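PDB 5H2D: KLLA0C04147p from Kluyveromyces lactis, which binds ergosterol through its oxysterol-binding-protein-related domain, the part crystallised here, and probably transfers sterols between membranes. Local coordinates for residues S108-T113 / V220-D225; R98-A103 / K265-G270; V320-E325 / L330-V335. All coordinates share one frame; numbering follows the deposited sequence.

How the contacts relate
All three contacts lie within the oxysterol-binding-protein-related domain, whose curled antiparallel strands enclose ergosterol. Along the chain, contact 1 (108-113 with 220-225) is nested inside the loop closed by contact 2 (98-103 with 265-270), and contact 3 (320-325 with 330-335) follows both. Contacts 1 and 2 have centres about 18 Å apart and are joined by helix 95-108, which packs on strand 265-272 and then runs into the loop that meets strand 219-230. Contact 3 has its centre about 15 Å from that of contact 1 and packs directly on it, A111 against V320 and S112 against T331. Contact 1 alone holds residues of the sterol pocket.

Contact 1 of 3, residues S108-T113 / V220-D225; sequences SSYAST and VDNYGD. With ERG (ergosterol), chain B.
N222 reaches from strand 219-230 into the loop 108-113, where the two ends of its amide meet different residues. Its ND2 donates to T113 OG1 at 3.2 Å. The bond is nearly straight, with an N-H...O angle of 164°, and OG1 lies in the amide plane. The other end, OD1, comes within 3.4 Å of Y110 CD1 and also accepts a hydrogen bond from N208 ND2 on the adjoining strand, which fixes which way round the amide sits. Ring and amide planes are turned 62° from each other, so the two groups pack obliquely rather than stacking.

T113 carries OG1 between its own backbone N and carbonyl carbon (chi1 67°), a setting that turns the hydroxyl back into the loop. From there OG1 donates to Y110 O at 2.7 Å, in the carbonyl plane, while accepting from N222. Y110 O also takes the backbone N-H of T113 and is thus gripped twice, which closes the 3-10 turn at 111-113.

This pairing of loop and strand forms part of the sterol pocket of the OSBP-related fold. Y110 CE1 lies 3.7 Å from C2 of ergosterol, close to the 3-hydroxyl end, where K205 NZ is hydrogen-bonded to the ligand. Near the side-chain end of the sterol, V220 divides its methyls: CG1 packs beside T113 OG1, whereas CG2, anti to the carbonyl carbon, sits 3.5 Å from T113 O and 3.9 Å from ergosterol C21.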
loop_
_atom_site.group_PDB
_atom_site.type_symbol
_atom_site.label_atom_id
_atom_site.label_comp_id
_atom_site.label_asym_id
_atom_site.label_seq_id
_atom_site.Cartn_x
_atom_site.Cartn_y
_atom_site.Cartn_z
ATOM N N SER A 108 0.379 -8.475 -6.168
ATOM C CA SER A 108 -1.049 -8.310 -6.406
ATOM C C SER A 108 -1.508 -6.859 -6.323
ATOM O O SER A 108 -2.598 -6.554 -6.801
ATOM C CB SER A 108 -1.834 -9.147 -5.395
ATOM O OG SER A 108 -1.701 -8.643 -4.071
ATOM N N SER A 109 -0.738 -5.979 -5.705
ATOM C CA SER A 109 -1.193 -4.610 -5.485
ATOM C C SER A 109 -0.850 -3.662 -6.630
ATOM O O SER A 109 -1.096 -2.451 -6.510
ATOM C CB SER A 109 -0.623 -4.072 -4.177
ATOM O OG SER A 109 0.728 -4.455 -4.041
ATOM N N TYR A 110 -0.348 -4.170 -7.754
ATOM C CA TYR A 110 0.004 -3.275 -8.850
ATOM C C TYR A 110 -1.063 -3.172 -9.930
ATOM O O TYR A 110 -1.087 -2.174 -10.660
ATOM C CB TYR A 110 1.389 -3.673 -9.427
ATOM C CG TYR A 110 2.366 -3.257 -8.369
ATOM C CD1 TYR A 110 2.717 -1.917 -8.227
ATOM C CD2 TYR A 110 2.786 -4.154 -7.397
ATOM C CE1 TYR A 110 3.506 -1.498 -7.200
ATOM C CE2 TYR A 110 3.580 -3.739 -6.353
ATOM C CZ TYR A 110 3.933 -2.405 -6.257
ATOM O OH TYR A 110 4.700 -1.978 -5.210
ATOM N N ALA A 111 -2.010 -4.108 -9.994
ATOM C CA ALA A 111 -3.091 -3.962 -10.962
ATOM C C ALA A 111 -3.859 -2.670 -10.743
ATOM O O ALA A 111 -4.295 -2.026 -11.705
ATOM C CB ALA A 111 -4.050 -5.145 -10.883
ATOM N N SER A 112 -4.043 -2.277 -9.483
ATOM C CA SER A 112 -4.824 -1.091 -9.159
ATOM C C SER A 112 -4.154 0.206 -9.591
ATOM O O SER A 112 -4.819 1.242 -9.573
ATOM C CB SER A 112 -5.095 -1.032 -7.653
ATOM O OG SER A 112 -3.878 -0.959 -6.935
ATOM N N THR A 113 -2.879 0.176 -9.987
ATOM C CA THR A 113 -2.204 1.409 -10.403
ATOM C C THR A 113 -2.505 1.783 -11.853
ATOM O O THR A 113 -2.331 2.949 -12.233
ATOM C CB THR A 113 -0.679 1.303 -10.205
ATOM O OG1 THR A 113 -0.104 0.339 -11.101
ATOM C CG2 THR A 113 -0.338 0.916 -8.773
ATOM N N VAL A 220 0.993 3.968 -16.714
ATOM C CA VAL A 220 1.714 3.581 -15.505
ATOM C C VAL A 220 2.398 2.240 -15.739
ATOM O O VAL A 220 1.755 1.253 -16.121
ATOM C CB VAL A 220 0.768 3.499 -14.294
ATOM C CG1 VAL A 220 1.566 3.104 -13.068
ATOM C CG2 VAL A 220 0.040 4.803 -14.063
ATOM N N ASP A 221 3.697 2.193 -15.485
ATOM C CA ASP A 221 4.489 0.978 -15.599
ATOM C C ASP A 221 5.164 0.708 -14.265
ATOM O O ASP A 221 5.631 1.631 -13.592
ATOM C CB ASP A 221 5.546 1.113 -16.705
ATOM C CG ASP A 221 6.434 -0.107 -16.822
ATOM O OD1 ASP A 221 5.915 -1.232 -16.679
ATOM O OD2 ASP A 221 7.648 0.073 -17.059
ATOM N N ASN A 222 5.209 -0.551 -13.879
ATOM C CA ASN A 222 5.950 -0.972 -12.704
ATOM C C ASN A 222 7.089 -1.872 -13.158
ATOM O O ASN A 222 6.909 -2.711 -14.042
ATOM C CB ASN A 222 5.016 -1.677 -11.716
ATOM C CG ASN A 222 3.889 -0.777 -11.271
ATOM O OD1 ASN A 222 4.111 0.170 -10.519
ATOM N ND2 ASN A 222 2.674 -1.037 -11.759
ATOM N N TYR A 223 8.275 -1.662 -12.599
ATOM C CA TYR A 223 9.452 -2.335 -13.130
ATOM C C TYR A 223 10.479 -2.526 -12.027
ATOM O O TYR A 223 10.464 -1.832 -11.010
ATOM C CB TYR A 223 10.066 -1.537 -14.290
ATOM C CG TYR A 223 10.761 -0.263 -13.852
ATOM C CD1 TYR A 223 10.055 0.923 -13.677
ATOM C CD2 TYR A 223 12.129 -0.253 -13.606
ATOM C CE1 TYR A 223 10.697 2.091 -13.277
ATOM C CE2 TYR A 223 12.780 0.897 -13.203
ATOM C CZ TYR A 223 12.063 2.066 -13.042
ATOM O OH TYR A 223 12.723 3.207 -12.636
ATOM N N GLY A 224 11.396 -3.457 -12.261
ATOM C CA GLY A 224 12.518 -3.678 -11.375
ATOM C C GLY A 224 12.470 -5.041 -10.711
ATOM O O GLY A 224 11.522 -5.810 -10.846
ATOM N N ASP A 225 13.547 -5.331 -9.994
ATOM C CA ASP A 225 13.680 -6.592 -9.291
ATOM C C ASP A 225 13.335 -6.421 -7.818
ATOM O O ASP A 225 13.638 -5.390 -7.210
ATOM C CB ASP A 225 15.096 -7.152 -9.434
ATOM C CG ASP A 225 15.438 -7.501 -10.870
ATOM O OD1 ASP A 225 14.633 -8.196 -11.525
ATOM O OD2 ASP A 225 16.509 -7.074 -11.347
HETATM C C1 ERG B . 2.586 2.095 -5.887
HETATM C C2 ERG B . 2.222 1.056 -4.829
HETATM C C3 ERG B . 2.864 1.487 -3.536
HETATM C C4 ERG B . 2.350 2.866 -3.121
HETATM C C5 ERG B . 2.479 3.839 -4.169
HETATM C C6 ERG B . 2.710 5.164 -3.828
HETATM C C7 ERG B . 2.782 6.193 -4.781
HETATM C C8 ERG B . 2.607 5.921 -6.141
HETATM C C9 ERG B . 2.589 4.555 -6.552
HETATM C C10 ERG B . 2.126 3.509 -5.504
HETATM C C11 ERG B . 1.918 4.312 -7.970
HETATM C C12 ERG B . 2.241 5.412 -8.986
HETATM C C13 ERG B . 1.864 6.771 -8.358
HETATM C C14 ERG B . 2.817 6.936 -7.153
HETATM C C15 ERG B . 2.578 8.380 -6.763
HETATM C C16 ERG B . 2.397 9.116 -8.122
HETATM C C17 ERG B . 2.321 7.981 -9.180
HETATM C C18 ERG B . 0.366 6.870 -7.992
HETATM C C19 ERG B . 0.573 3.556 -5.472
HETATM C C20 ERG B . 1.437 8.446 -10.360
HETATM C C21 ERG B . 1.215 7.387 -11.433
HETATM C C22 ERG B . 2.160 9.635 -10.979
HETATM C C23 ERG B . 1.564 11.005 -10.908
HETATM C C24 ERG B . 2.325 12.188 -11.507
HETATM C C25 ERG B . 1.322 13.088 -12.242
HETATM C C26 ERG B . 0.684 12.275 -13.375
HETATM C C27 ERG B . 1.991 14.319 -12.874
HETATM C C28 ERG B . 2.980 12.916 -10.349
HETATM O O1 ERG B . 2.594 0.501 -2.476
#

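Contact 2 of 3, residues R98-A103 / K265-G270; sequences RLLYVA and KEWIFG
CD2 of L100 stands 3.7 Å above the plane of the W267 indole, displaced past the rim on the CE3 side rather than over a ring centre. Beyond this contact the indole meets Y310 edge-to-face and K281 in a cation-pi interaction, and its NE1 is hydrogen-bonded to T96 OG1, one turn before L100 in the same helix. The F269 ring is approached obliquely by two residues: L100 CD1 comes to 3.5 Å from CD2, and A103 CB to 3.9 Å from CE2.

L100 therefore straddles two aromatic side chains that point from the same side of the strand. Its CG lies anti to the backbone N (chi1 174°), and the fork at CG sends one methyl to each ring. L100 and W267 cross at about a right angle.

In the fold, this is helix 95-108 lying against the antiparallel strands of the sterol-binding domain, its short segment inclined 24° to strand 265-270 with the axes 9.4 Å apart. A classic beta bulge places E266 and W267 both opposite V258. L100 and A103, one turn apart on the helix, are buried against the strands, where V258, A279 and C237 extend the apolar surface.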
loop_
_atom_site.group_PDB
_atom_site.type_symbol
_atom_site.label_atom_id
_atom_site.label_comp_id
_atom_site.label_asym_id
_atom_site.label_seq_id
_atom_site.Cartn_x
_atom_site.Cartn_y
_atom_site.Cartn_z
ATOM N N ARG A 98 4.453 -21.097 1.527
ATOM C CA ARG A 98 4.097 -19.835 2.169
ATOM C C ARG A 98 4.779 -18.670 1.461
ATOM O O ARG A 98 4.144 -17.645 1.181
ATOM C CB ARG A 98 4.467 -19.860 3.652
ATOM C CG ARG A 98 3.779 -20.974 4.423
ATOM C CD ARG A 98 3.675 -20.678 5.919
ATOM N NE ARG A 98 4.970 -20.740 6.596
ATOM C CZ ARG A 98 5.509 -21.865 7.061
ATOM N NH1 ARG A 98 6.691 -21.842 7.663
ATOM N NH2 ARG A 98 4.864 -23.013 6.902
ATOM N N LEU A 99 6.067 -18.816 1.146
ATOM C CA LEU A 99 6.790 -17.741 0.475
ATOM C C LEU A 99 6.213 -17.460 -0.909
ATOM O O LEU A 99 6.125 -16.303 -1.325
ATOM C CB LEU A 99 8.280 -18.074 0.386
ATOM C CG LEU A 99 9.174 -17.035 -0.285
ATOM C CD1 LEU A 99 8.890 -15.618 0.254
ATOM C CD2 LEU A 99 10.655 -17.363 -0.147
ATOM N N LEU A 100 5.826 -18.502 -1.647
ATOM C CA LEU A 100 5.211 -18.280 -2.953
ATOM C C LEU A 100 4.003 -17.359 -2.838
ATOM O O LEU A 100 3.842 -16.411 -3.624
ATOM C CB LEU A 100 4.804 -19.616 -3.578
ATOM C CG LEU A 100 4.008 -19.541 -4.888
ATOM C CD1 LEU A 100 4.863 -18.951 -6.013
ATOM C CD2 LEU A 100 3.457 -20.905 -5.267
ATOM N N TYR A 101 3.133 -17.633 -1.869
ATOM C CA TYR A 101 1.927 -16.827 -1.730
ATOM C C TYR A 101 2.232 -15.443 -1.161
ATOM O O TYR A 101 1.582 -14.468 -1.557
ATOM C CB TYR A 101 0.892 -17.589 -0.900
ATOM C CG TYR A 101 0.105 -18.572 -1.751
ATOM C CD1 TYR A 101 0.734 -19.664 -2.343
ATOM C CD2 TYR A 101 -1.253 -18.404 -1.969
ATOM C CE1 TYR A 101 0.029 -20.549 -3.136
ATOM C CE2 TYR A 101 -1.967 -19.284 -2.761
ATOM C CZ TYR A 101 -1.318 -20.363 -3.335
ATOM O OH TYR A 101 -2.006 -21.265 -4.122
ATOM N N VAL A 102 3.217 -15.328 -0.262
ATOM C CA VAL A 102 3.683 -14.003 0.161
ATOM C C VAL A 102 4.151 -13.206 -1.048
ATOM O O VAL A 102 3.792 -12.030 -1.222
ATOM C CB VAL A 102 4.795 -14.125 1.222
ATOM C CG1 VAL A 102 5.535 -12.792 1.393
ATOM C CG2 VAL A 102 4.221 -14.572 2.558
ATOM N N ALA A 103 4.960 -13.833 -1.909
ATOM C CA ALA A 103 5.483 -13.148 -3.086
ATOM C C ALA A 103 4.359 -12.681 -3.992
ATOM O O ALA A 103 4.371 -11.550 -4.489
ATOM C CB ALA A 103 6.423 -14.069 -3.862
ATOM N N LYS A 265 15.565 -24.560 -6.276
ATOM C CA LYS A 265 14.367 -23.927 -6.821
ATOM C C LYS A 265 13.151 -24.803 -6.532
ATOM O O LYS A 265 13.124 -25.981 -6.904
ATOM C CB LYS A 265 14.531 -23.688 -8.322
ATOM C CG LYS A 265 13.380 -22.928 -8.967
ATOM C CD LYS A 265 13.601 -22.724 -10.457
ATOM C CE LYS A 265 14.672 -21.685 -10.729
ATOM N NZ LYS A 265 14.947 -21.557 -12.192
ATOM N N GLU A 266 12.156 -24.244 -5.843
ATOM C CA GLU A 266 10.975 -24.997 -5.445
ATOM C C GLU A 266 9.729 -24.623 -6.221
ATOM O O GLU A 266 8.880 -25.485 -6.462
ATOM C CB GLU A 266 10.694 -24.800 -3.948
ATOM C CG GLU A 266 11.790 -25.327 -3.020
ATOM C CD GLU A 266 11.444 -26.681 -2.425
ATOM O OE1 GLU A 266 10.521 -27.351 -2.948
ATOM O OE2 GLU A 266 12.075 -27.064 -1.414
ATOM N N TRP A 267 9.593 -23.354 -6.602
ATOM C CA TRP A 267 8.406 -22.863 -7.283
ATOM C C TRP A 267 8.817 -21.765 -8.251
ATOM O O TRP A 267 9.792 -21.047 -8.016
ATOM C CB TRP A 267 7.366 -22.297 -6.298
ATOM C CG TRP A 267 7.009 -23.185 -5.145
ATOM C CD1 TRP A 267 7.628 -23.241 -3.926
ATOM C CD2 TRP A 267 5.925 -24.118 -5.087
ATOM N NE1 TRP A 267 7.000 -24.158 -3.119
ATOM C CE2 TRP A 267 5.955 -24.715 -3.808
ATOM C CE3 TRP A 267 4.936 -24.506 -5.990
ATOM C CZ2 TRP A 267 5.035 -25.683 -3.415
ATOM C CZ3 TRP A 267 4.018 -25.462 -5.598
ATOM C CH2 TRP A 267 4.072 -26.039 -4.319
ATOM N N ILE A 268 8.075 -21.655 -9.354
ATOM C CA ILE A 268 8.154 -20.493 -10.230
ATOM C C ILE A 268 6.737 -19.971 -10.406
ATOM O O ILE A 268 5.756 -20.689 -10.206
ATOM C CB ILE A 268 8.790 -20.800 -11.604
ATOM C CG1 ILE A 268 8.061 -21.969 -12.279
ATOM C CG2 ILE A 268 10.295 -21.045 -11.457
ATOM C CD1 ILE A 268 8.576 -22.301 -13.671
ATOM N N PHE A 269 6.638 -18.695 -10.763
ATOM C CA PHE A 269 5.335 -18.099 -11.018
ATOM C C PHE A 269 5.506 -16.993 -12.043
ATOM O O PHE A 269 6.616 -16.507 -12.287
ATOM C CB PHE A 269 4.680 -17.579 -9.729
ATOM C CG PHE A 269 5.382 -16.396 -9.101
ATOM C CD1 PHE A 269 5.089 -15.100 -9.507
ATOM C CD2 PHE A 269 6.297 -16.582 -8.077
ATOM C CE1 PHE A 269 5.723 -14.012 -8.915
ATOM C CE2 PHE A 269 6.925 -15.499 -7.489
ATOM C CZ PHE A 269 6.634 -14.220 -7.907
ATOM N N GLY A 270 4.398 -16.609 -12.653
ATOM C CA GLY A 270 4.457 -15.586 -13.678
ATOM C C GLY A 270 3.075 -15.264 -14.191
ATOM O O GLY A 270 2.113 -16.006 -13.971
#

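Contact 3 of 3, residues V320-E325 / L330-V335; sequences VNERPE and LTKFAV
K332 NZ donates to the backbone carbonyl oxygen of E322 at 2.8 Å, the direct hydrogen bond between the two segments. The ammonium group approaches from a position tilted 29° out of the carbonyl plane. It gets there because the lysine chain bends at its third and fourth torsions (-120° and 70°), folding the amine back toward the loop.

Two waters bridge the backbones. One donates to E322 O and accepts from K332 N, so E322 O serves both the amine and the water. The second donates to P324 O at 2.6 Å and to L330 O.

The charged part is looser. E322 OE1 lies 4.1 Å from K332 NZ, beyond a salt bridge, though the opposite charges may still attract.

The apolar contact is that of P324 CD, which packs on K332 CG at 3.6 Å, the two side chains crossing at about a right angle. Shortening K332 to an alanine here would probably leave E322 O without its ammonium donor and P324 without the aliphatic chain that lies across it.

Of a different kind is the packing of a methyl on a charged flat group: T331 CG2 rests over one face of the R323 guanidinium, toward its rim. R323 NH2 is hydrogen-bonded to V114 O and N329 O, bonds that orient the group.

At the start of helix 332-337, T331 is the N-cap: its OG1 accepts from A334 N at 2.9 Å with an N-H...O angle of 157°. Here the loop after strand 314-319 folds back against the capped N-terminus of helix 332-337, within the OSBP-related domain.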
loop_
_atom_site.group_PDB
_atom_site.type_symbol
_atom_site.label_atom_id
_atom_site.label_comp_id
_atom_site.label_asym_id
_atom_site.label_seq_id
_atom_site.Cartn_x
_atom_site.Cartn_y
_atom_site.Cartn_z
ATOM N N VAL A 320 -7.011 -10.386 -11.063
ATOM C CA VAL A 320 -7.460 -9.032 -10.752
ATOM C C VAL A 320 -8.967 -9.011 -10.530
ATOM O O VAL A 320 -9.731 -9.720 -11.207
ATOM C CB VAL A 320 -7.045 -8.068 -11.878
ATOM C CG1 VAL A 320 -7.791 -8.384 -13.159
ATOM C CG2 VAL A 320 -7.280 -6.613 -11.464
ATOM N N ASN A 321 -9.404 -8.191 -9.577
ATOM C CA ASN A 321 -10.823 -7.966 -9.360
ATOM C C ASN A 321 -11.442 -7.270 -10.564
ATOM O O ASN A 321 -10.784 -6.504 -11.277
ATOM C CB ASN A 321 -11.046 -7.120 -8.100
ATOM C CG ASN A 321 -10.806 -7.902 -6.822
ATOM O OD1 ASN A 321 -11.157 -9.077 -6.734
ATOM N ND2 ASN A 321 -10.197 -7.262 -5.828
ATOM N N GLU A 322 -12.732 -7.533 -10.779
ATOM C CA GLU A 322 -13.473 -6.768 -11.770
ATOM C C GLU A 322 -13.489 -5.298 -11.373
ATOM O O GLU A 322 -13.554 -4.948 -10.188
ATOM C CB GLU A 322 -14.901 -7.301 -11.917
ATOM C CG GLU A 322 -15.876 -6.762 -10.895
ATOM C CD GLU A 322 -17.276 -7.328 -11.073
ATOM O OE1 GLU A 322 -18.098 -7.193 -10.137
ATOM O OE2 GLU A 322 -17.552 -7.911 -12.146
ATOM N N ARG A 323 -13.415 -4.432 -12.374
ATOM C CA ARG A 323 -13.158 -3.011 -12.163
ATOM C C ARG A 323 -14.219 -2.205 -12.893
ATOM O O ARG A 323 -14.075 -1.890 -14.081
ATOM C CB ARG A 323 -11.759 -2.640 -12.635
ATOM C CG ARG A 323 -11.321 -1.270 -12.223
ATOM C CD ARG A 323 -9.811 -1.182 -12.302
ATOM N NE ARG A 323 -9.391 0.203 -12.311
ATOM C CZ ARG A 323 -8.127 0.612 -12.386
ATOM N NH1 ARG A 323 -7.121 -0.259 -12.445
ATOM N NH2 ARG A 323 -7.877 1.905 -12.390
ATOM N N PRO A 324 -15.310 -1.862 -12.209
ATOM C CA PRO A 324 -16.306 -0.979 -12.818
ATOM C C PRO A 324 -15.715 0.396 -13.066
ATOM O O PRO A 324 -14.672 0.763 -12.516
ATOM C CB PRO A 324 -17.428 -0.919 -11.772
ATOM C CG PRO A 324 -17.143 -2.030 -10.798
ATOM C CD PRO A 324 -15.656 -2.238 -10.830
ATOM N N GLU A 325 -16.401 1.159 -13.916
ATOM C CA GLU A 325 -16.053 2.555 -14.129
ATOM C C GLU A 325 -16.471 3.382 -12.924
ATOM O O GLU A 325 -17.622 3.322 -12.483
ATOM C CB GLU A 325 -16.735 3.087 -15.387
ATOM C CG GLU A 325 -16.256 2.432 -16.651
ATOM C CD GLU A 325 -14.812 2.766 -16.985
ATOM O OE1 GLU A 325 -14.116 3.361 -16.132
ATOM O OE2 GLU A 325 -14.374 2.433 -18.108
ATOM N N LEU A 330 -11.110 4.968 -10.020
ATOM C CA LEU A 330 -10.819 4.231 -8.803
ATOM C C LEU A 330 -11.258 2.779 -8.927
ATOM O O LEU A 330 -12.196 2.448 -9.660
ATOM C CB LEU A 330 -11.527 4.868 -7.614
ATOM C CG LEU A 330 -11.124 6.292 -7.246
ATOM C CD1 LEU A 330 -11.787 6.660 -5.927
ATOM C CD2 LEU A 330 -9.597 6.434 -7.147
ATOM N N THR A 331 -10.568 1.907 -8.198
ATOM C CA THR A 331 -11.012 0.528 -8.028
ATOM C C THR A 331 -12.144 0.457 -7.006
ATOM O O THR A 331 -12.360 1.374 -6.214
ATOM C CB THR A 331 -9.874 -0.365 -7.534
ATOM O OG1 THR A 331 -9.413 0.114 -6.263
ATOM C CG2 THR A 331 -8.714 -0.404 -8.539
ATOM N N LYS A 332 -12.852 -0.675 -7.002
ATOM C CA LYS A 332 -13.841 -0.913 -5.954
ATOM C C LYS A 332 -13.211 -0.780 -4.576
ATOM O O LYS A 332 -13.770 -0.139 -3.676
ATOM C CB LYS A 332 -14.459 -2.307 -6.098
ATOM C CG LYS A 332 -15.472 -2.480 -7.208
ATOM C CD LYS A 332 -16.407 -3.667 -6.869
ATOM C CE LYS A 332 -16.357 -4.786 -7.901
ATOM N NZ LYS A 332 -15.067 -5.535 -7.883
ATOM N N PHE A 333 -12.041 -1.401 -4.387
ATOM C CA PHE A 333 -11.397 -1.347 -3.082
ATOM C C PHE A 333 -11.042 0.088 -2.718
ATOM O O PHE A 333 -11.266 0.520 -1.582
ATOM C CB PHE A 333 -10.147 -2.227 -3.066
ATOM C CG PHE A 333 -9.495 -2.326 -1.715
ATOM C CD1 PHE A 333 -10.014 -3.162 -0.731
ATOM C CD2 PHE A 333 -8.336 -1.609 -1.431
ATOM C CE1 PHE A 333 -9.408 -3.257 0.503
ATOM C CE2 PHE A 333 -7.736 -1.701 -0.194
ATOM C CZ PHE A 333 -8.259 -2.535 0.770
ATOM N N ALA A 334 -10.499 0.846 -3.675
ATOM C CA ALA A 334 -10.119 2.218 -3.367
ATOM C C ALA A 334 -11.328 3.060 -2.995
ATOM O O ALA A 334 -11.222 3.950 -2.152
ATOM C CB ALA A 334 -9.365 2.847 -4.544
ATOM N N VAL A 335 -12.487 2.788 -3.606
ATOM C CA VAL A 335 -13.704 3.514 -3.258
ATOM C C VAL A 335 -14.057 3.346 -1.784
ATOM O O VAL A 335 -14.646 4.253 -1.171
ATOM C CB VAL A 335 -14.853 3.065 -4.185
ATOM C CG1 VAL A 335 -16.213 3.541 -3.639
ATOM C CG2 VAL A 335 -14.652 3.642 -5.577
HETATM O O HOH W 1 -12.051 -3.071 -8.627
HETATM O O HOH W 2 -12.888 2.663 -12.292
#